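Local coordinates for protein dachshund (Homo sapiens, PDB 1L8R) that acts as a nuclear transcription factor in organ development, and here contributes its DACHbox-N domain, whose DNA-binding motif resembles that of forkhead winged-helix proteins, at residues V17-V22 with E26-P31; K39-G44 with T93-C98; C7-L12 with R71-I76. All blocks are in the same frame, centred on the assembly; numbering follows the deposited sequence.

Interaction 1 (V17-V22 with E26-P31); sequences VASFTV and ELICLP
Leu27 O receives two bonds from strand 17-22: the backbone N of Phe20 at 2.9 Å, and Ser19 OG at 2.7 Å. The hydroxyl comes from above the carbonyl plane (41° out of it), while the Phe20 N-H lies nearer that plane, so one buried oxygen is gripped by both backbone and side chain. A chi1 of 165° sets Ser19 OG beside the residue's own carbonyl carbon, from where it reaches Leu27 O. Leu27 N returns a bond to Phe20 O, completing the hydrogen-bonded pair Phe20-Leu27, and Cys29 N reaches Ala18 O at 3.0 Å. The latter oxygen also lies 3.3 Å from Ile28 CA, a CA-H...O contact. Ser19-Ile28 and Thr21-Glu26 are the flanking non-hydrogen-bonded pairs. On their face of the sheet Glu26 CG passes 3.3 Å from Ser19 OG, its carboxylate going on to a salt bridge with Arg88, and Val17 CG2 meets Ile28 CG2 at 3.8 Å. On the Phe20 and Leu27 face, the Leu27 and Val22 side chains cross at about a right angle, with Leu27 CD1 3.8 Å from Val22 CB, and Phe20 packs on helix 64-73. Cys29 closes the strand as N-cap of helix 30-37. The whole is an antiparallel beta hairpin, strands 15-22 and 25-29, in the central sheet of the DACHbox-N domain.

Interaction 2 (K39-G44 with T93-C98); sequences KHLVGG and TLYNDC
Leu41 reaches from the loop 39-44 to Tyr95 on the helical segment 93-98, and one methyl makes the contact. Its CB is directed at the helix but stops short of it. CG follows, anti to the carbonyl carbon (chi1 -64°), and also touches nothing on the helix. With chi2 at -179°, CD1 prolongs the chain in a straight zigzag and arrives at the phenol end of the tyrosine, 3.7 Å from Tyr95 OH, 3.9 Å from Tyr95 CE2 and 4.1 Å from Tyr95 CZ. The approach is oblique to the ring, a van der Waals contact of the methyl with the ring carbons and the phenol oxygen; CD2, the other branch, points off and stays clear of the helix. Tyr95 meets the methyl because its CG stands anti to the backbone N (chi1 -177°), which carries the ring out from the helix toward the loop. The ring has other neighbours: Asn96 OD1 lies in its plane at the edge, and Arg13 makes a cation-pi contact with it. One turn further along, Cys98 turns its CB toward the loop, yet its side chain comes no nearer than 4.6 Å, a loose approach. No hydrogen bond links the two segments, and 163 Å² is buried in all. The loop runs from helix 30-37 to helix 45-54, whose N-cap is Gly44. Phe37 and Leu38 also press on Tyr95, Val42 packs on Phe34 and Thr47, and Asp97 bridges to Arg54, so helix 88-99 lies against both helices that the loop joins.

Interaction 3 (C7-L12 with R71-I76); sequences CKMVDL and RGLGAI
Cys7 and Met9, from segment 7-12, meet Leu73 near the end of helix 64-73, although the backbones keep well apart: the nearest CA atoms, those of Cys7 and Leu73, are 9.7 Å from each other. The helix gives way to a Schellman motif, in which Gly74 takes a positive phi of 84° and its N bonds to Arg71 O at 3.2 Å. Side chains alone bridge the gap. Leu73 extends CD1 as the tip of its chain (chi2 169°), and two groups from the strand converge on that methyl. Cys7 SG comes to 3.5 Å of Leu73 CD1. Met9, present as selenomethionine, is bent at chi2 (-57°) and again at the CG-SE bond, which swings CE round to meet the same CD1 tip to tip at 3.5 Å, tighter than ordinary carbon packing. With 100 Å² buried and no hydrogen bond, this is a small apolar patch at the surface. Around it, Cys7 also touches Ile69, Ala18 and Phe20, and Met9 touches Ala18, while Ala75 and Ile76 lead the chain inward over Leu70 to helix 30-37, where they touch Gln32 and Pro31.

Interaction 1 is buried near the centre of the domain and rests on backbone hydrogen bonds reinforced by a serine hydroxyl; interactions 2 and 3 lie at the surface and consist of a few van der Waals contacts between side chains, without a hydrogen bond. Interactions 1 and 3 share the sheet, since strands 8-12 and 15-22 are neighbours: Val10 N lies 2.9 Å from Val17 O, a probable hydrogen bond, and Cys7 CB packs on Phe20 CE1. Interaction 2 instead joins an inter-helix loop to helix 88-99, touching interaction 1 through Leu30 and Leu94 but staying about 8 Å from interaction 3 at the nearest atoms. In sequence, interaction 1 is nested inside interaction 3, whereas interactions 2 and 3 cross.

Interaction 1 (V17-V22 with E26-P31)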
loop_
_atom_site.group_PDB
_atom_site.type_symbol
_atom_site.label_atom_id
_atom_site.label_comp_id
_atom_site.label_asym_id
_atom_site.label_seq_id
_atom_site.Cartn_x
_atom_site.Cartn_y
_atom_site.Cartn_z
ATOM N N VAL A 17 3.645 2.406 8.807
ATOM C CA VAL A 17 3.014 2.731 7.534
ATOM C C VAL A 17 1.561 3.131 7.762
ATOM O O VAL A 17 0.938 2.739 8.756
ATOM C CB VAL A 17 3.058 1.538 6.548
ATOM C CG1 VAL A 17 4.512 1.160 6.248
ATOM C CG2 VAL A 17 2.297 0.351 7.117
ATOM N N ALA A 18 1.030 3.919 6.836
ATOM C CA ALA A 18 -0.346 4.381 6.918
ATOM C C ALA A 18 -1.301 3.264 6.525
ATOM O O ALA A 18 -1.008 2.447 5.648
ATOM C CB ALA A 18 -0.541 5.590 6.023
ATOM N N SER A 19 -2.453 3.243 7.173
ATOM C CA SER A 19 -3.437 2.204 6.933
ATOM C C SER A 19 -4.859 2.734 7.038
ATOM O O SER A 19 -5.106 3.738 7.706
ATOM C CB SER A 19 -3.249 1.084 7.964
ATOM O OG SER A 19 -4.368 0.214 8.012
ATOM N N PHE A 20 -5.776 2.046 6.364
ATOM C CA PHE A 20 -7.209 2.344 6.422
ATOM C C PHE A 20 -7.870 0.978 6.488
ATOM O O PHE A 20 -7.400 0.027 5.862
ATOM C CB PHE A 20 -7.721 3.061 5.165
ATOM C CG PHE A 20 -7.280 4.484 5.052
ATOM C CD1 PHE A 20 -7.832 5.476 5.858
ATOM C CD2 PHE A 20 -6.269 4.830 4.166
ATOM C CE1 PHE A 20 -7.381 6.794 5.786
ATOM C CE2 PHE A 20 -5.803 6.142 4.083
ATOM C CZ PHE A 20 -6.354 7.132 4.891
ATOM N N THR A 21 -8.948 0.864 7.255
ATOM C CA THR A 21 -9.649 -0.406 7.322
ATOM C C THR A 21 -10.874 -0.299 6.421
ATOM O O THR A 21 -11.800 0.465 6.695
ATOM C CB THR A 21 -10.049 -0.727 8.753
ATOM O OG1 THR A 21 -8.856 -0.920 9.526
ATOM C CG2 THR A 21 -10.887 -1.999 8.802
ATOM N N VAL A 22 -10.848 -1.074 5.342
ATOM C CA VAL A 22 -11.894 -1.086 4.317
ATOM C C VAL A 22 -12.567 -2.452 4.206
ATOM O O VAL A 22 -11.892 -3.473 4.120
ATOM C CB VAL A 22 -11.273 -0.728 2.946
ATOM C CG1 VAL A 22 -12.347 -0.659 1.868
ATOM C CG2 VAL A 22 -10.519 0.577 3.061
ATOM N N GLU A 26 -7.850 -4.600 7.357
ATOM C CA GLU A 26 -6.851 -3.568 7.552
ATOM C C GLU A 26 -5.938 -3.552 6.331
ATOM O O GLU A 26 -5.284 -4.548 6.018
ATOM C CB GLU A 26 -6.034 -3.853 8.813
ATOM C CG GLU A 26 -5.097 -2.734 9.202
ATOM C CD GLU A 26 -4.454 -2.969 10.551
ATOM O OE1 GLU A 26 -5.179 -2.933 11.570
ATOM O OE2 GLU A 26 -3.227 -3.192 10.589
ATOM N N LEU A 27 -5.892 -2.418 5.648
ATOM C CA LEU A 27 -5.065 -2.297 4.459
ATOM C C LEU A 27 -4.009 -1.231 4.661
ATOM O O LEU A 27 -4.226 -0.263 5.387
ATOM C CB LEU A 27 -5.934 -1.921 3.264
ATOM C CG LEU A 27 -7.180 -2.771 3.037
ATOM C CD1 LEU A 27 -7.951 -2.196 1.854
ATOM C CD2 LEU A 27 -6.804 -4.224 2.787
ATOM N N ILE A 28 -2.854 -1.410 4.030
ATOM C CA ILE A 28 -1.812 -0.414 4.155
ATOM C C ILE A 28 -1.509 0.228 2.807
ATOM O O ILE A 28 -1.871 -0.297 1.739
ATOM C CB ILE A 28 -0.513 -0.997 4.798
ATOM C CG1 ILE A 28 0.049 -2.144 3.960
ATOM C CG2 ILE A 28 -0.834 -1.505 6.208
ATOM C CD1 ILE A 28 -0.699 -3.432 4.118
ATOM N N CYS A 29 -0.864 1.383 2.873
ATOM C CA CYS A 29 -0.506 2.151 1.689
ATOM C C CYS A 29 0.556 1.417 0.868
ATOM O O CYS A 29 1.703 1.287 1.295
ATOM C CB CYS A 29 -0.005 3.518 2.127
ATOM S SG CYS A 29 0.584 4.532 0.794
ATOM N N LEU A 30 0.166 0.932 -0.304
ATOM C CA LEU A 30 1.078 0.180 -1.166
ATOM C C LEU A 30 2.338 0.929 -1.609
ATOM O O LEU A 30 3.451 0.411 -1.459
ATOM C CB LEU A 30 0.331 -0.346 -2.393
ATOM C CG LEU A 30 1.170 -1.126 -3.417
ATOM C CD1 LEU A 30 1.878 -2.288 -2.731
ATOM C CD2 LEU A 30 0.263 -1.625 -4.535
ATOM N N PRO A 31 2.193 2.147 -2.161
ATOM C CA PRO A 31 3.387 2.886 -2.591
ATOM C C PRO A 31 4.369 3.121 -1.452
ATOM O O PRO A 31 5.588 3.080 -1.652
ATOM C CB PRO A 31 2.814 4.191 -3.136
ATOM C CG PRO A 31 1.476 3.783 -3.643
ATOM C CD PRO A 31 0.967 2.871 -2.549
#

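Interaction 2 (K39-G44 with T93-C98)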
loop_
_atom_site.group_PDB
_atom_site.type_symbol
_atom_site.label_atom_id
_atom_site.label_comp_id
_atom_site.label_asym_id
_atom_site.label_seq_id
_atom_site.Cartn_x
_atom_site.Cartn_y
_atom_site.Cartn_z
ATOM N N LYS A 39 12.067 -0.822 -2.944
ATOM C CA LYS A 39 12.636 0.261 -3.741
ATOM C C LYS A 39 13.659 -0.219 -4.772
ATOM O O LYS A 39 13.626 0.197 -5.931
ATOM C CB LYS A 39 13.274 1.301 -2.819
ATOM N N HIS A 40 14.565 -1.092 -4.348
ATOM C CA HIS A 40 15.594 -1.606 -5.245
ATOM C C HIS A 40 15.366 -3.068 -5.608
ATOM O O HIS A 40 15.628 -3.483 -6.737
ATOM C CB HIS A 40 16.967 -1.438 -4.604
ATOM N N LEU A 41 14.873 -3.842 -4.646
ATOM C CA LEU A 41 14.619 -5.263 -4.854
ATOM C C LEU A 41 13.852 -5.563 -6.138
ATOM O O LEU A 41 13.913 -6.679 -6.656
ATOM C CB LEU A 41 13.862 -5.843 -3.656
ATOM C CG LEU A 41 14.604 -5.819 -2.317
ATOM C CD1 LEU A 41 13.732 -6.437 -1.234
ATOM C CD2 LEU A 41 15.918 -6.580 -2.446
ATOM N N VAL A 42 13.132 -4.570 -6.652
ATOM C CA VAL A 42 12.363 -4.752 -7.877
ATOM C C VAL A 42 12.418 -3.513 -8.761
ATOM O O VAL A 42 12.416 -3.615 -9.988
ATOM C CB VAL A 42 10.881 -5.075 -7.569
ATOM C CG1 VAL A 42 10.268 -3.964 -6.732
ATOM C CG2 VAL A 42 10.108 -5.252 -8.864
ATOM N N GLY A 43 12.465 -2.346 -8.127
ATOM C CA GLY A 43 12.517 -1.099 -8.870
ATOM C C GLY A 43 11.381 -0.946 -9.865
ATOM O O GLY A 43 11.453 -1.456 -10.987
ATOM N N GLY A 44 10.328 -0.244 -9.460
ATOM C CA GLY A 44 9.200 -0.037 -10.348
ATOM C C GLY A 44 7.875 -0.520 -9.792
ATOM O O GLY A 44 7.685 -1.716 -9.568
ATOM N N THR A 93 2.912 -11.529 0.535
ATOM C CA THR A 93 2.852 -12.447 -0.595
ATOM C C THR A 93 3.576 -11.774 -1.760
ATOM O O THR A 93 4.359 -12.403 -2.469
ATOM C CB THR A 93 1.394 -12.744 -1.007
ATOM O OG1 THR A 93 0.722 -13.421 0.063
ATOM C CG2 THR A 93 1.353 -13.620 -2.252
ATOM N N LEU A 94 3.301 -10.487 -1.955
ATOM C CA LEU A 94 3.951 -9.727 -3.015
ATOM C C LEU A 94 5.451 -9.665 -2.744
ATOM O O LEU A 94 6.267 -9.904 -3.632
ATOM C CB LEU A 94 3.387 -8.306 -3.074
ATOM C CG LEU A 94 4.202 -7.322 -3.914
ATOM C CD1 LEU A 94 4.111 -7.721 -5.387
ATOM C CD2 LEU A 94 3.688 -5.912 -3.698
ATOM N N TYR A 95 5.810 -9.349 -1.506
ATOM C CA TYR A 95 7.208 -9.250 -1.130
ATOM C C TYR A 95 7.938 -10.567 -1.373
ATOM O O TYR A 95 9.034 -10.581 -1.931
ATOM C CB TYR A 95 7.330 -8.824 0.338
ATOM C CG TYR A 95 8.760 -8.637 0.788
ATOM C CD1 TYR A 95 9.517 -9.720 1.231
ATOM C CD2 TYR A 95 9.374 -7.385 0.727
ATOM C CE1 TYR A 95 10.848 -9.561 1.599
ATOM C CE2 TYR A 95 10.704 -7.214 1.094
ATOM C CZ TYR A 95 11.436 -8.311 1.528
ATOM O OH TYR A 95 12.754 -8.157 1.886
ATOM N N ASN A 96 7.329 -11.675 -0.966
ATOM C CA ASN A 96 7.952 -12.978 -1.162
ATOM C C ASN A 96 8.153 -13.259 -2.648
ATOM O O ASN A 96 9.183 -13.789 -3.056
ATOM C CB ASN A 96 7.096 -14.079 -0.526
ATOM C CG ASN A 96 6.938 -13.895 0.974
ATOM O OD1 ASN A 96 7.762 -13.242 1.622
ATOM N ND2 ASN A 96 5.888 -14.486 1.537
ATOM N N ASP A 97 7.169 -12.878 -3.457
ATOM C CA ASP A 97 7.235 -13.100 -4.897
ATOM C C ASP A 97 8.312 -12.264 -5.589
ATOM O O ASP A 97 8.828 -12.650 -6.636
ATOM C CB ASP A 97 5.868 -12.813 -5.522
ATOM C CG ASP A 97 5.817 -13.169 -6.993
ATOM O OD1 ASP A 97 6.158 -14.320 -7.340
ATOM O OD2 ASP A 97 5.431 -12.300 -7.801
ATOM N N CYS A 98 8.654 -11.124 -5.001
ATOM C CA CYS A 98 9.670 -10.238 -5.564
ATOM C C CYS A 98 11.084 -10.580 -5.128
ATOM O O CYS A 98 12.055 -10.216 -5.797
ATOM C CB CYS A 98 9.402 -8.789 -5.153
ATOM S SG CYS A 98 7.900 -8.069 -5.824
#

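Interaction 3 (C7-L12 with R71-I76)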
loop_
_atom_site.group_PDB
_atom_site.type_symbol
_atom_site.label_atom_id
_atom_site.label_comp_id
_atom_site.label_asym_id
_atom_site.label_seq_id
_atom_site.Cartn_x
_atom_site.Cartn_y
_atom_site.Cartn_z
ATOM N N CYS A 7 -7.474 7.136 9.199
ATOM C CA CYS A 7 -6.135 6.590 9.036
ATOM C C CYS A 7 -5.482 6.288 10.377
ATOM O O CYS A 7 -5.863 6.837 11.415
ATOM C CB CYS A 7 -5.265 7.595 8.274
ATOM S SG CYS A 7 -3.699 6.945 7.657
ATOM N N LYS A 8 -4.504 5.393 10.346
ATOM C CA LYS A 8 -3.740 5.057 11.538
ATOM C C LYS A 8 -2.434 4.424 11.093
ATOM O O LYS A 8 -2.360 3.788 10.033
ATOM C CB LYS A 8 -4.519 4.114 12.468
ATOM C CG LYS A 8 -4.610 2.671 12.030
ATOM C CD LYS A 8 -5.264 1.833 13.129
ATOM C CE LYS A 8 -5.336 0.365 12.753
ATOM N NZ LYS A 8 -5.989 -0.440 13.825
HETATM N N MSE A 9 -1.390 4.626 11.885
HETATM C CA MSE A 9 -0.089 4.066 11.556
HETATM C C MSE A 9 -0.012 2.678 12.181
HETATM O O MSE A 9 -0.424 2.479 13.330
HETATM C CB MSE A 9 1.035 4.957 12.098
HETATM C CG MSE A 9 0.961 6.430 11.677
HETATM SE SE MSE A 9 0.949 6.727 9.763
HETATM C CE MSE A 9 -0.945 7.016 9.552
ATOM N N VAL A 10 0.496 1.722 11.415
ATOM C CA VAL A 10 0.614 0.345 11.874
ATOM C C VAL A 10 2.006 -0.166 11.542
ATOM O O VAL A 10 2.705 0.414 10.715
ATOM C CB VAL A 10 -0.436 -0.563 11.199
ATOM C CG1 VAL A 10 -1.835 -0.070 11.536
ATOM C CG2 VAL A 10 -0.221 -0.585 9.693
ATOM N N ASP A 11 2.408 -1.257 12.180
ATOM C CA ASP A 11 3.735 -1.794 11.935
ATOM C C ASP A 11 3.767 -2.730 10.740
ATOM O O ASP A 11 2.869 -3.551 10.549
ATOM C CB ASP A 11 4.252 -2.541 13.169
ATOM C CG ASP A 11 5.729 -2.897 13.060
ATOM O OD1 ASP A 11 6.575 -1.993 13.248
ATOM O OD2 ASP A 11 6.047 -4.073 12.776
ATOM N N LEU A 12 4.802 -2.580 9.927
ATOM C CA LEU A 12 5.003 -3.428 8.767
ATOM C C LEU A 12 6.487 -3.713 8.694
ATOM O O LEU A 12 7.285 -2.825 8.386
ATOM C CB LEU A 12 4.547 -2.739 7.477
ATOM C CG LEU A 12 4.727 -3.608 6.225
ATOM C CD1 LEU A 12 3.995 -4.932 6.418
ATOM C CD2 LEU A 12 4.193 -2.883 4.997
ATOM N N ARG A 71 -1.138 11.984 1.369
ATOM C CA ARG A 71 -0.196 13.004 0.912
ATOM C C ARG A 71 0.227 13.884 2.094
ATOM O O ARG A 71 1.401 14.248 2.228
ATOM C CB ARG A 71 -0.823 13.878 -0.177
ATOM C CG ARG A 71 -0.987 13.176 -1.505
ATOM C CD ARG A 71 -1.035 14.190 -2.638
ATOM N NE ARG A 71 -2.072 15.197 -2.443
ATOM C CZ ARG A 71 -3.165 15.297 -3.192
ATOM N NH1 ARG A 71 -3.368 14.448 -4.189
ATOM N NH2 ARG A 71 -4.052 16.253 -2.947
ATOM N N GLY A 72 -0.735 14.210 2.953
ATOM C CA GLY A 72 -0.458 15.045 4.110
ATOM C C GLY A 72 0.465 14.382 5.114
ATOM O O GLY A 72 1.241 15.060 5.788
ATOM N N LEU A 73 0.379 13.057 5.206
ATOM C CA LEU A 73 1.193 12.263 6.126
ATOM C C LEU A 73 2.565 11.970 5.558
ATOM O O LEU A 73 3.435 11.463 6.267
ATOM C CB LEU A 73 0.509 10.922 6.418
ATOM C CG LEU A 73 -0.761 10.896 7.262
ATOM C CD1 LEU A 73 -1.392 9.521 7.179
ATOM C CD2 LEU A 73 -0.424 11.241 8.706
ATOM N N GLY A 74 2.747 12.264 4.277
ATOM C CA GLY A 74 4.015 11.994 3.630
ATOM C C GLY A 74 4.110 10.555 3.152
ATOM O O GLY A 74 5.173 10.123 2.700
ATOM N N ALA A 75 3.008 9.810 3.256
ATOM C CA ALA A 75 2.968 8.413 2.823
ATOM C C ALA A 75 3.177 8.315 1.318
ATOM O O ALA A 75 3.780 7.360 0.823
ATOM C CB ALA A 75 1.644 7.774 3.220
ATOM N N ILE A 76 2.637 9.290 0.594
ATOM C CA ILE A 76 2.807 9.382 -0.855
ATOM C C ILE A 76 3.283 10.810 -1.137
ATOM O O ILE A 76 3.083 11.714 -0.313
ATOM C CB ILE A 76 1.488 9.102 -1.627
ATOM C CG1 ILE A 76 0.358 9.985 -1.082
ATOM C CG2 ILE A 76 1.139 7.618 -1.536
ATOM C CD1 ILE A 76 -0.949 9.873 -1.876
#